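Long-range contacts in type III effector HopA1 (PDB 4RSX), which is a bacterial effector that is probably delivered into plant cells by the type III secretion system and probably acts there by an unknown mechanism: residues Ser6-Phe11 against Arg237-Leu242; Arg67-Asp72 against Phe96-Pro101; Asp108-Arg113 against Glu206-Asp211; Ala123-Arg128 against Ser180-Asp185. All blocks are in the same frame, centred on the assembly; numbering follows the deposited sequence.

Interaction 1. Residues Ser6-Phe11 against Arg237-Leu242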
loop_
_atom_site.group_PDB
_atom_site.type_symbol
_atom_site.label_atom_id
_atom_site.label_comp_id
_atom_site.label_asym_id
_atom_site.label_seq_id
_atom_site.Cartn_x
_atom_site.Cartn_y
_atom_site.Cartn_z
ATOM N N SER A 6 -0.750 -9.338 17.078
ATOM C CA SER A 6 -1.953 -9.145 16.287
ATOM C C SER A 6 -1.638 -9.349 14.802
ATOM O O SER A 6 -2.395 -9.981 14.060
ATOM C CB SER A 6 -2.498 -7.735 16.551
ATOM O OG SER A 6 -3.562 -7.406 15.672
ATOM N N THR A 7 -0.496 -8.824 14.381
ATOM C CA THR A 7 -0.061 -8.946 12.998
ATOM C C THR A 7 0.213 -10.408 12.604
ATOM O O THR A 7 -0.225 -10.865 11.556
ATOM C CB THR A 7 1.181 -8.066 12.752
ATOM O OG1 THR A 7 0.863 -6.702 13.086
ATOM C CG2 THR A 7 1.628 -8.159 11.294
ATOM N N PHE A 8 0.936 -11.138 13.445
ATOM C CA PHE A 8 1.213 -12.524 13.141
ATOM C C PHE A 8 -0.072 -13.349 13.103
ATOM O O PHE A 8 -0.236 -14.223 12.231
ATOM C CB PHE A 8 2.194 -13.134 14.138
ATOM C CG PHE A 8 2.547 -14.541 13.798
ATOM C CD1 PHE A 8 3.645 -14.809 12.993
ATOM C CD2 PHE A 8 1.732 -15.603 14.207
ATOM C CE1 PHE A 8 3.952 -16.113 12.625
ATOM C CE2 PHE A 8 2.030 -16.900 13.842
ATOM C CZ PHE A 8 3.153 -17.160 13.051
ATOM N N ASN A 9 -0.975 -13.096 14.048
ATOM C CA ASN A 9 -2.235 -13.847 14.097
ATOM C C ASN A 9 -3.106 -13.693 12.844
ATOM O O ASN A 9 -3.792 -14.639 12.448
ATOM C CB ASN A 9 -3.050 -13.513 15.366
ATOM C CG ASN A 9 -2.364 -13.980 16.660
ATOM O OD1 ASN A 9 -1.555 -14.923 16.660
ATOM N ND2 ASN A 9 -2.693 -13.317 17.774
ATOM N N SER A 10 -3.103 -12.516 12.221
ATOM C CA SER A 10 -3.883 -12.348 10.976
ATOM C C SER A 10 -3.176 -13.055 9.818
ATOM O O SER A 10 -3.818 -13.584 8.917
ATOM C CB SER A 10 -4.102 -10.869 10.631
ATOM O OG SER A 10 -2.905 -10.281 10.117
ATOM N N PHE A 11 -1.848 -13.061 9.859
ATOM C CA PHE A 11 -1.043 -13.822 8.909
ATOM C C PHE A 11 -1.296 -15.318 9.080
ATOM O O PHE A 11 -1.489 -16.046 8.100
ATOM C CB PHE A 11 0.440 -13.499 9.121
ATOM C CG PHE A 11 1.377 -14.267 8.215
ATOM C CD1 PHE A 11 1.377 -14.051 6.846
ATOM C CD2 PHE A 11 2.261 -15.198 8.741
ATOM C CE1 PHE A 11 2.242 -14.753 6.005
ATOM C CE2 PHE A 11 3.131 -15.909 7.904
ATOM C CZ PHE A 11 3.116 -15.681 6.533
ATOM N N ARG A 237 6.671 -23.956 10.707
ATOM C CA ARG A 237 7.016 -23.830 9.286
ATOM C C ARG A 237 6.795 -22.397 8.773
ATOM O O ARG A 237 7.651 -21.843 8.099
ATOM C CB ARG A 237 6.265 -24.869 8.436
ATOM C CG ARG A 237 6.801 -26.314 8.581
ATOM C CD ARG A 237 6.052 -27.298 7.684
ATOM N NE ARG A 237 4.831 -27.823 8.298
ATOM C CZ ARG A 237 3.663 -27.944 7.667
ATOM N NH1 ARG A 237 2.607 -28.440 8.302
ATOM N NH2 ARG A 237 3.543 -27.568 6.400
ATOM N N LEU A 238 5.670 -21.789 9.144
ATOM C CA LEU A 238 5.410 -20.379 8.849
ATOM C C LEU A 238 6.515 -19.454 9.353
ATOM O O LEU A 238 7.045 -18.632 8.595
ATOM C CB LEU A 238 4.091 -19.952 9.478
ATOM C CG LEU A 238 2.863 -20.353 8.678
ATOM C CD1 LEU A 238 1.586 -20.150 9.503
ATOM C CD2 LEU A 238 2.813 -19.552 7.393
ATOM N N LYS A 239 6.846 -19.579 10.634
ATOM C CA LYS A 239 7.909 -18.786 11.230
ATOM C C LYS A 239 9.246 -19.038 10.550
ATOM O O LYS A 239 10.014 -18.103 10.311
ATOM C CB LYS A 239 8.008 -19.071 12.729
ATOM C CG LYS A 239 6.774 -18.612 13.496
ATOM C CD LYS A 239 7.020 -18.616 15.008
ATOM C CE LYS A 239 5.822 -18.042 15.762
ATOM N NZ LYS A 239 5.805 -16.561 15.744
ATOM N N LEU A 240 9.527 -20.296 10.234
ATOM C CA LEU A 240 10.764 -20.632 9.529
ATOM C C LEU A 240 10.748 -20.056 8.120
ATOM O O LEU A 240 11.745 -19.523 7.656
ATOM C CB LEU A 240 10.938 -22.141 9.444
ATOM C CG LEU A 240 12.336 -22.713 9.644
ATOM C CD1 LEU A 240 13.314 -22.163 8.610
ATOM C CD2 LEU A 240 12.825 -22.446 11.073
ATOM N N SER A 241 9.613 -20.176 7.435
ATOM C CA SER A 241 9.475 -19.614 6.097
ATOM C C SER A 241 9.615 -18.092 6.101
ATOM O O SER A 241 10.210 -17.521 5.173
ATOM C CB SER A 241 8.152 -20.035 5.463
ATOM O OG SER A 241 7.973 -19.409 4.194
ATOM N N LEU A 242 9.089 -17.434 7.136
ATOM C CA LEU A 242 9.306 -15.999 7.280
ATOM C C LEU A 242 10.803 -15.670 7.410
ATOM O O LEU A 242 11.336 -14.861 6.633
ATOM C CB LEU A 242 8.513 -15.426 8.450
ATOM C CG LEU A 242 7.003 -15.252 8.249
ATOM C CD1 LEU A 242 6.329 -14.966 9.579
ATOM C CD2 LEU A 242 6.710 -14.130 7.277
#

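Interaction 2. Residues Arg67-Asp72 against Phe96-Pro101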
loop_
_atom_site.group_PDB
_atom_site.type_symbol
_atom_site.label_atom_id
_atom_site.label_comp_id
_atom_site.label_asym_id
_atom_site.label_seq_id
_atom_site.Cartn_x
_atom_site.Cartn_y
_atom_site.Cartn_z
ATOM N N ARG A 67 2.213 11.488 -12.033
ATOM C CA ARG A 67 2.330 10.739 -13.269
ATOM C C ARG A 67 1.436 9.518 -13.210
ATOM O O ARG A 67 1.304 8.896 -12.154
ATOM C CB ARG A 67 3.780 10.300 -13.474
ATOM C CG ARG A 67 4.732 11.461 -13.647
ATOM C CD ARG A 67 6.168 11.003 -13.763
ATOM N NE ARG A 67 7.022 12.088 -14.239
ATOM C CZ ARG A 67 8.347 12.096 -14.137
ATOM N NH1 ARG A 67 8.973 11.079 -13.558
ATOM N NH2 ARG A 67 9.044 13.122 -14.608
ATOM N N THR A 68 0.821 9.171 -14.338
ATOM C CA THR A 68 0.104 7.904 -14.425
ATOM C C THR A 68 1.096 6.765 -14.280
ATOM O O THR A 68 2.271 6.917 -14.632
ATOM C CB THR A 68 -0.669 7.749 -15.763
ATOM O OG1 THR A 68 -1.325 6.470 -15.795
ATOM C CG2 THR A 68 0.271 7.883 -16.975
ATOM N N GLN A 69 0.628 5.639 -13.745
ATOM C CA GLN A 69 1.453 4.437 -13.666
ATOM C C GLN A 69 1.068 3.414 -14.732
ATOM O O GLN A 69 1.558 2.285 -14.720
ATOM C CB GLN A 69 1.371 3.791 -12.278
ATOM C CG GLN A 69 2.168 4.516 -11.197
ATOM C CD GLN A 69 2.451 3.635 -9.976
ATOM O OE1 GLN A 69 3.202 4.022 -9.076
ATOM N NE2 GLN A 69 1.854 2.448 -9.948
ATOM N N ASP A 70 0.171 3.810 -15.630
ATOM C CA ASP A 70 -0.195 3.009 -16.800
ATOM C C ASP A 70 1.060 2.459 -17.507
ATOM O O ASP A 70 1.941 3.237 -17.889
ATOM C CB ASP A 70 -1.017 3.889 -17.758
ATOM C CG ASP A 70 -1.290 3.219 -19.087
ATOM O OD1 ASP A 70 -1.793 2.077 -19.097
ATOM O OD2 ASP A 70 -0.986 3.841 -20.131
ATOM N N HIS A 71 1.150 1.135 -17.668
ATOM C CA HIS A 71 2.366 0.506 -18.212
ATOM C C HIS A 71 2.728 0.989 -19.616
ATOM O O HIS A 71 3.897 1.281 -19.897
ATOM C CB HIS A 71 2.258 -1.028 -18.197
ATOM C CG HIS A 71 3.387 -1.731 -18.900
ATOM N ND1 HIS A 71 4.691 -1.702 -18.446
ATOM C CD2 HIS A 71 3.401 -2.495 -20.024
ATOM C CE1 HIS A 71 5.459 -2.410 -19.259
ATOM N NE2 HIS A 71 4.701 -2.899 -20.226
ATOM N N ASP A 72 1.726 1.059 -20.492
ATOM C CA ASP A 72 1.922 1.520 -21.867
ATOM C C ASP A 72 2.479 2.946 -21.906
ATOM O O ASP A 72 3.434 3.227 -22.647
ATOM C CB ASP A 72 0.599 1.443 -22.640
ATOM C CG ASP A 72 0.783 1.574 -24.155
ATOM O OD1 ASP A 72 1.800 2.146 -24.624
ATOM O OD2 ASP A 72 -0.117 1.102 -24.886
ATOM N N PHE A 96 -3.624 3.484 -11.370
ATOM C CA PHE A 96 -2.859 4.156 -10.318
ATOM C C PHE A 96 -2.149 5.416 -10.801
ATOM O O PHE A 96 -1.702 5.484 -11.945
ATOM C CB PHE A 96 -1.794 3.217 -9.759
ATOM C CG PHE A 96 -2.303 2.280 -8.717
ATOM C CD1 PHE A 96 -2.480 2.709 -7.406
ATOM C CD2 PHE A 96 -2.594 0.965 -9.041
ATOM C CE1 PHE A 96 -2.945 1.841 -6.440
ATOM C CE2 PHE A 96 -3.068 0.087 -8.081
ATOM C CZ PHE A 96 -3.241 0.524 -6.778
ATOM N N TYR A 97 -2.020 6.396 -9.911
ATOM C CA TYR A 97 -1.168 7.552 -10.157
ATOM C C TYR A 97 -0.079 7.603 -9.091
ATOM O O TYR A 97 -0.319 7.276 -7.926
ATOM C CB TYR A 97 -1.994 8.834 -10.106
ATOM C CG TYR A 97 -3.048 8.929 -11.184
ATOM C CD1 TYR A 97 -2.816 9.662 -12.333
ATOM C CD2 TYR A 97 -4.277 8.293 -11.049
ATOM C CE1 TYR A 97 -3.775 9.770 -13.330
ATOM C CE2 TYR A 97 -5.245 8.379 -12.045
ATOM C CZ TYR A 97 -4.980 9.124 -13.185
ATOM O OH TYR A 97 -5.914 9.237 -14.189
ATOM N N ARG A 98 1.126 8.000 -9.469
ATOM C CA ARG A 98 2.129 8.225 -8.443
ATOM C C ARG A 98 2.331 9.702 -8.244
ATOM O O ARG A 98 2.170 10.501 -9.173
ATOM C CB ARG A 98 3.459 7.513 -8.723
ATOM C CG ARG A 98 4.000 7.689 -10.117
ATOM C CD ARG A 98 5.374 7.031 -10.239
ATOM N NE ARG A 98 5.380 5.649 -9.759
ATOM C CZ ARG A 98 6.482 4.987 -9.415
ATOM N NH1 ARG A 98 7.661 5.588 -9.495
ATOM N NH2 ARG A 98 6.408 3.731 -8.989
ATOM N N ILE A 99 2.636 10.050 -7.002
ATOM C CA ILE A 99 2.948 11.407 -6.612
ATOM C C ILE A 99 4.427 11.418 -6.277
ATOM O O ILE A 99 4.856 10.734 -5.346
ATOM C CB ILE A 99 2.182 11.754 -5.343
ATOM C CG1 ILE A 99 0.688 11.482 -5.548
ATOM C CG2 ILE A 99 2.458 13.193 -4.922
ATOM C CD1 ILE A 99 -0.116 11.447 -4.235
ATOM N N ILE A 100 5.212 12.182 -7.027
ATOM C CA ILE A 100 6.662 12.163 -6.871
ATOM C C ILE A 100 7.218 13.565 -6.644
ATOM O O ILE A 100 6.649 14.554 -7.127
ATOM C CB ILE A 100 7.359 11.555 -8.113
ATOM C CG1 ILE A 100 7.293 12.523 -9.292
ATOM C CG2 ILE A 100 6.717 10.232 -8.497
ATOM C CD1 ILE A 100 7.799 11.919 -10.577
ATOM N N PRO A 101 8.334 13.657 -5.901
ATOM C CA PRO A 101 9.004 14.959 -5.794
ATOM C C PRO A 101 9.646 15.265 -7.133
ATOM O O PRO A 101 10.041 14.320 -7.847
ATOM C CB PRO A 101 10.093 14.716 -4.748
ATOM C CG PRO A 101 10.420 13.218 -4.895
ATOM C CD PRO A 101 9.074 12.578 -5.215
HETATM O O HOH W 1 -3.500 6.490 -13.840
#

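Interaction 3. Residues Asp108-Arg113 against Glu206-Asp211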
loop_
_atom_site.group_PDB
_atom_site.type_symbol
_atom_site.label_atom_id
_atom_site.label_comp_id
_atom_site.label_asym_id
_atom_site.label_seq_id
_atom_site.Cartn_x
_atom_site.Cartn_y
_atom_site.Cartn_z
ATOM N N ASP A 108 15.879 3.093 -0.861
ATOM C CA ASP A 108 16.626 2.028 -0.194
ATOM C C ASP A 108 16.145 0.686 -0.738
ATOM O O ASP A 108 14.988 0.559 -1.169
ATOM C CB ASP A 108 16.372 2.033 1.311
ATOM C CG ASP A 108 16.931 3.259 2.006
ATOM O OD1 ASP A 108 17.798 3.956 1.431
ATOM O OD2 ASP A 108 16.497 3.516 3.153
ATOM N N LYS A 109 17.007 -0.325 -0.693
ATOM C CA LYS A 109 16.590 -1.664 -1.066
ATOM C C LYS A 109 15.544 -2.207 -0.096
ATOM O O LYS A 109 14.737 -3.046 -0.462
ATOM C CB LYS A 109 17.802 -2.591 -1.119
ATOM C CG LYS A 109 18.947 -1.995 -1.922
ATOM C CD LYS A 109 19.329 -2.854 -3.115
ATOM C CE LYS A 109 20.747 -3.435 -2.950
ATOM N NZ LYS A 109 21.809 -2.388 -2.787
ATOM N N ASN A 110 15.572 -1.729 1.144
ATOM C CA ASN A 110 14.542 -2.070 2.120
ATOM C C ASN A 110 13.689 -0.864 2.472
ATOM O O ASN A 110 14.177 0.081 3.088
ATOM C CB ASN A 110 15.180 -2.577 3.404
ATOM C CG ASN A 110 16.066 -3.765 3.175
ATOM O OD1 ASN A 110 15.831 -4.577 2.274
ATOM N ND2 ASN A 110 17.109 -3.874 3.991
ATOM N N GLN A 111 12.416 -0.889 2.108
ATOM C CA GLN A 111 11.570 0.265 2.365
ATOM C C GLN A 111 10.417 -0.064 3.281
ATOM O O GLN A 111 9.958 -1.207 3.328
ATOM C CB GLN A 111 11.022 0.838 1.053
ATOM C CG GLN A 111 11.945 1.827 0.348
ATOM C CD GLN A 111 11.188 2.674 -0.673
ATOM O OE1 GLN A 111 10.288 2.179 -1.354
ATOM N NE2 GLN A 111 11.529 3.959 -0.759
ATOM N N GLY A 112 9.944 0.948 4.002
ATOM C CA GLY A 112 8.662 0.866 4.683
ATOM C C GLY A 112 7.529 1.377 3.795
ATOM O O GLY A 112 7.737 2.299 2.992
ATOM N N ARG A 113 6.344 0.774 3.927
ATOM C CA ARG A 113 5.180 1.181 3.142
ATOM C C ARG A 113 4.051 1.508 4.101
ATOM O O ARG A 113 3.622 0.654 4.882
ATOM C CB ARG A 113 4.706 0.060 2.211
ATOM C CG ARG A 113 5.796 -0.865 1.681
ATOM C CD ARG A 113 6.549 -0.188 0.554
ATOM N NE ARG A 113 7.267 -1.103 -0.346
ATOM C CZ ARG A 113 6.684 -1.921 -1.226
ATOM N NH1 ARG A 113 5.360 -1.983 -1.309
ATOM N NH2 ARG A 113 7.423 -2.693 -2.016
ATOM N N GLU A 206 6.893 -3.832 5.580
ATOM C CA GLU A 206 8.210 -3.584 5.006
ATOM C C GLU A 206 8.484 -4.482 3.813
ATOM O O GLU A 206 8.027 -5.627 3.760
ATOM C CB GLU A 206 9.294 -3.757 6.074
ATOM C CG GLU A 206 9.141 -2.791 7.236
ATOM C CD GLU A 206 10.273 -2.874 8.266
ATOM O OE1 GLU A 206 10.970 -3.911 8.342
ATOM O OE2 GLU A 206 10.463 -1.889 9.011
ATOM N N SER A 207 9.217 -3.958 2.844
ATOM C CA SER A 207 9.609 -4.759 1.696
ATOM C C SER A 207 11.131 -4.870 1.712
ATOM O O SER A 207 11.817 -4.005 2.272
ATOM C CB SER A 207 9.093 -4.136 0.403
ATOM O OG SER A 207 9.602 -2.831 0.247
ATOM N N ILE A 208 11.661 -5.949 1.145
ATOM C CA ILE A 208 13.103 -6.186 1.210
ATOM C C ILE A 208 13.703 -6.393 -0.159
ATOM O O ILE A 208 12.980 -6.684 -1.120
ATOM C CB ILE A 208 13.450 -7.440 2.053
ATOM C CG1 ILE A 208 12.726 -8.676 1.523
ATOM C CG2 ILE A 208 13.087 -7.238 3.495
ATOM C CD1 ILE A 208 12.735 -9.827 2.520
ATOM N N LEU A 209 15.027 -6.239 -0.229
ATOM C CA LEU A 209 15.812 -6.691 -1.378
ATOM C C LEU A 209 15.321 -6.084 -2.669
ATOM O O LEU A 209 15.350 -6.738 -3.708
ATOM C CB LEU A 209 15.755 -8.215 -1.497
ATOM C CG LEU A 209 16.359 -8.994 -0.325
ATOM C CD1 LEU A 209 15.949 -10.480 -0.339
ATOM C CD2 LEU A 209 17.875 -8.848 -0.373
ATOM N N GLY A 210 14.856 -4.841 -2.600
ATOM C CA GLY A 210 14.315 -4.179 -3.774
ATOM C C GLY A 210 13.041 -4.795 -4.320
ATOM O O GLY A 210 12.658 -4.505 -5.453
ATOM N N ASP A 211 12.369 -5.624 -3.525
ATOM C CA ASP A 211 11.142 -6.301 -3.962
ATOM C C ASP A 211 10.113 -5.345 -4.576
ATOM O O ASP A 211 9.941 -4.216 -4.112
ATOM C CB ASP A 211 10.510 -7.043 -2.787
ATOM C CG ASP A 211 9.454 -8.050 -3.214
ATOM O OD1 ASP A 211 8.935 -7.980 -4.357
ATOM O OD2 ASP A 211 9.126 -8.917 -2.376
HETATM O O HOH W 2 11.682 -2.370 -1.262
#

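Interaction 4. Residues Ala123-Arg128 against Ser180-Asp185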
loop_
_atom_site.group_PDB
_atom_site.type_symbol
_atom_site.label_atom_id
_atom_site.label_comp_id
_atom_site.label_asym_id
_atom_site.label_seq_id
_atom_site.Cartn_x
_atom_site.Cartn_y
_atom_site.Cartn_z
ATOM N N ALA A 123 -10.829 11.078 -0.387
ATOM C CA ALA A 123 -9.625 10.729 -1.154
ATOM C C ALA A 123 -8.856 11.951 -1.648
ATOM O O ALA A 123 -7.625 12.011 -1.531
ATOM C CB ALA A 123 -9.966 9.806 -2.305
ATOM N N THR A 124 -9.580 12.931 -2.179
ATOM C CA THR A 124 -8.963 14.138 -2.710
ATOM C C THR A 124 -8.188 14.880 -1.623
ATOM O O THR A 124 -7.032 15.267 -1.821
ATOM C CB THR A 124 -10.028 15.053 -3.359
ATOM O OG1 THR A 124 -10.572 14.392 -4.508
ATOM C CG2 THR A 124 -9.424 16.357 -3.805
ATOM N N GLN A 125 -8.826 15.077 -0.478
ATOM C CA GLN A 125 -8.164 15.691 0.667
ATOM C C GLN A 125 -6.909 14.918 1.065
ATOM O O GLN A 125 -5.864 15.519 1.330
ATOM C CB GLN A 125 -9.116 15.770 1.867
ATOM C CG GLN A 125 -10.092 16.927 1.833
ATOM C CD GLN A 125 -10.634 17.269 3.216
ATOM O OE1 GLN A 125 -11.846 17.335 3.423
ATOM N NE2 GLN A 125 -9.734 17.507 4.163
ATOM N N LEU A 126 -7.010 13.592 1.130
ATOM C CA LEU A 126 -5.843 12.783 1.491
ATOM C C LEU A 126 -4.723 12.995 0.481
ATOM O O LEU A 126 -3.551 13.147 0.862
ATOM C CB LEU A 126 -6.203 11.298 1.567
ATOM C CG LEU A 126 -5.037 10.328 1.789
ATOM C CD1 LEU A 126 -4.315 10.676 3.072
ATOM C CD2 LEU A 126 -5.535 8.897 1.848
ATOM N N THR A 127 -5.089 13.030 -0.804
ATOM C CA THR A 127 -4.087 13.136 -1.864
ATOM C C THR A 127 -3.311 14.448 -1.726
ATOM O O THR A 127 -2.085 14.477 -1.870
ATOM C CB THR A 127 -4.726 13.008 -3.259
ATOM O OG1 THR A 127 -5.274 11.692 -3.393
ATOM C CG2 THR A 127 -3.688 13.213 -4.356
ATOM N N ARG A 128 -4.034 15.519 -1.415
ATOM C CA ARG A 128 -3.428 16.819 -1.154
ATOM C C ARG A 128 -2.448 16.746 0.008
ATOM O O ARG A 128 -1.339 17.270 -0.073
ATOM C CB ARG A 128 -4.515 17.848 -0.819
ATOM C CG ARG A 128 -5.451 18.189 -1.975
ATOM C CD ARG A 128 -6.239 19.473 -1.677
ATOM N NE ARG A 128 -7.353 19.646 -2.605
ATOM C CZ ARG A 128 -7.357 20.510 -3.620
ATOM N NH1 ARG A 128 -6.303 21.296 -3.832
ATOM N NH2 ARG A 128 -8.420 20.592 -4.420
ATOM N N SER A 180 -3.987 16.753 7.641
ATOM C CA SER A 180 -4.828 16.493 6.471
ATOM C C SER A 180 -6.164 17.230 6.524
ATOM O O SER A 180 -6.775 17.493 5.484
ATOM C CB SER A 180 -5.080 14.994 6.296
ATOM O OG SER A 180 -5.927 14.490 7.317
ATOM N N GLY A 181 -6.622 17.552 7.732
ATOM C CA GLY A 181 -7.926 18.169 7.897
ATOM C C GLY A 181 -9.057 17.162 7.750
ATOM O O GLY A 181 -10.238 17.528 7.784
ATOM N N ILE A 182 -8.699 15.891 7.583
ATOM C CA ILE A 182 -9.689 14.833 7.458
ATOM C C ILE A 182 -10.153 14.409 8.848
ATOM O O ILE A 182 -9.331 14.142 9.722
ATOM C CB ILE A 182 -9.108 13.629 6.709
ATOM C CG1 ILE A 182 -8.723 14.026 5.286
ATOM C CG2 ILE A 182 -10.086 12.464 6.685
ATOM C CD1 ILE A 182 -7.971 12.940 4.572
ATOM N N PRO A 183 -11.481 14.346 9.060
ATOM C CA PRO A 183 -11.972 13.974 10.394
ATOM C C PRO A 183 -11.557 12.560 10.772
ATOM O O PRO A 183 -11.574 11.665 9.928
ATOM C CB PRO A 183 -13.499 14.057 10.259
ATOM C CG PRO A 183 -13.790 14.018 8.764
ATOM C CD PRO A 183 -12.572 14.634 8.104
ATOM N N LEU A 184 -11.210 12.361 12.034
ATOM C CA LEU A 184 -10.697 11.075 12.486
ATOM C C LEU A 184 -11.663 9.921 12.255
ATOM O O LEU A 184 -11.236 8.788 12.006
ATOM C CB LEU A 184 -10.296 11.158 13.959
ATOM C CG LEU A 184 -9.143 12.127 14.230
ATOM C CD1 LEU A 184 -8.840 12.229 15.721
ATOM C CD2 LEU A 184 -7.889 11.721 13.450
ATOM N N ASP A 185 -12.960 10.206 12.323
ATOM C CA ASP A 185 -13.970 9.181 12.072
ATOM C C ASP A 185 -14.014 8.771 10.591
ATOM O O ASP A 185 -14.602 7.745 10.245
ATOM C CB ASP A 185 -15.366 9.618 12.582
ATOM C CG ASP A 185 -16.008 10.752 11.735
ATOM O OD1 ASP A 185 -16.420 10.500 10.568
ATOM O OD2 ASP A 185 -16.142 11.895 12.254
HETATM O O HOH W 3 -5.575 17.949 2.859
#

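Interaction 1. Residues Ser6-Phe11 against Arg237-Leu242
K239 lays its ammonium over one face of the F8 ring in a cation-pi contact, NZ standing 3.8 Å from the ring centroid and 18° off the ring normal, offset toward the rim. The two side chains cross at about a right angle. The K239 chain runs straight to CE and bends only at its last torsion (chi4 -80°), which turns NZ to where it meets CE1 and CZ of the ring. The ammonium, with the D250 carboxylate as its salt-bridge partner and a hydrogen bond to the P249 carbonyl, probably gains further stabilisation from the ring face.

The remaining contacts are apolar. L242 CD1 lies at the edge of the F8 ring, 4.0 Å from F8 CE1, and also touches F11 CE2 at 3.7 Å. F11 and L242 meet tip to tip, whereas F11 and L238 run alongside with opposite sense, F11 CE2 3.7 Å from L238 CD2.

No hydrogen bond joins the two helical segments, whose axes come no closer than 12.2 Å and cross at 109°; long side chains bridge the gap. Helix 215-228 packs beside the contact, its V222 touching both F11 and L242, while H12 and A15, farther along helix 2-19, pack on L238.

Interaction 2. Residues Arg67-Asp72 against Phe96-Pro101
R67 and R98 form an antiparallel hydrogen-bonded pair: R67 N donates to R98 O at 3.0 Å, and R98 N returns a bond to R67 O at 2.8 Å. Past the non-hydrogen-bonded pair T68 with Y97, Q69 N donates to F96 O at 2.9 Å. A water also donates to F96 O, bonds T68 OG1 and lies over the centre of one Y97 ring face, 3.0 Å above its plane.

These bonds fasten strand 64-68, at one edge of the antiparallel sheet, to strand 96-101. An ST turn follows, D70 N donating to T68 OG1. D70 is the N-cap of helix 71-75, its side chain capping a backbone N just past D72, and its OD2 is also hydrogen-bonded to S73 OG.

Among side chains, R98 NE donates to Q69 OE1 at 2.8 Å, close to the guanidinium plane, with a weak second bond from NH2. A bend at chi3 (51°) sets NE for this bond; the amide and guanidinium planes stand 49° apart. Outside partners are E65, salt-bridged to R67, and K144, in cation-pi contact with F96.

In the van der Waals contacts, I100 CD1 sits over one face of the R67 guanidinium, 3.3 Å from R67 NH1, and Q69 NE2 approaches F96 CB at 3.7 Å.

Interaction 3. Residues Asp108-Arg113 against Glu206-Asp211
S207 N donates to Q111 O at 2.9 Å in an almost straight bond (170°), but the return bond from Q111 N to S207 O is weak. Next to it, G112 and E206 form an antiparallel non-hydrogen-bonded pair. The CA-H groups of N110 and E206 add contacts to S207 O and Q111 O. S207 OG, set between the backbone N and the carbonyl carbon (chi1 59°), receives a weak hydrogen bond from R113 NE at 3.0 Å. R113 bends at chi2 (-78°), carrying CD round toward the serine; D211 O lies at the guanidinium edge, near its plane, 3.6 Å from R113 NH2.

Beyond the paired strands, the type I' turn I208-D211 docks onto K109 and N110. G210 N donates to K109 O at 2.8 Å, and L209 N donates to N110 OD1 at 3.1 Å, nearly in line with the side-chain C=O. Within the turn, D211 N closes back on I208 O. A water donates to K109 O and bonds S207 OG at 2.6 Å, tying loop to strand.

Farther out, N163 and T141 hold the Q111 amide, R255 N donates to E206 OE1, and D211 pairs with R213. Strand 158-162 flanks the other edge of strand 111-116, with V159 and Y161 touching R113.

Chemically, strand pairing gives way beyond S207 to bonds of the turn's amides with K109 O and N110 OD1, which probably tether the turn, while S207 OG takes a weak bond from R113 as well as a water.

Interaction 4. Residues Ala123-Arg128 against Ser180-Asp185
I182 CG1 sits over one face of the flat Q125 amide, 3.8 Å from NE2, while the carbonyl oxygens of S180 and G181 lie near the amide plane at its nitrogen end. NE2 makes a weak hydrogen bond to S180 O at 3.2 Å, with a bent N-H...O angle of 130°; G181 O is 3.7 Å from NE2. The contact joins the first turns of helix 123-136 to the C-terminal end of helix 166-180, where G181 leaves helical geometry with positive phi and S180 forms an ST turn, its OG accepting from I182 N.

I182 carries the apolar half. Its CG1 touches Q125 CB, and with CD1 anti to CA (chi2 172°) the side chain extends to the helix backbone, CD1 meeting L126 N at 3.6 Å and L126 CB at 3.9 Å. The Q125 chain is extended beyond CG, which spans the distance to the S180 carbonyl.

On the far side of helix 123-136, T124 and T127 pack against F51 of helix 45-58. T127 OG1 also donates to A123 O, a carbonyl that receives T127 N as well. One water completes the bridge between the segments, donating to both Q125 O and S180 O at 2.9 Å each.

Interactions 2 and 3 belong to one seven-stranded antiparallel sheet: 67-72/96-101 joins one of its edge strands, 64-68, to the next, and 108-113/206-211 pairs strands 111-116 and 202-207 farther across, centres 19 Å apart. Interaction 4 lies on helix 123-136, which packs on strand 96-101 where T127 touches I99, the one place where two of the contacts meet. Along the chain, interaction 2 closes before interaction 3 opens, and interaction 4 falls between the segments of interaction 3. Interaction 1 spans them all, its centre 33 Å from those of interactions 2 and 4: it brings helices near the two chain ends together on one side, while sheet and helix 123-136 tie together the rest.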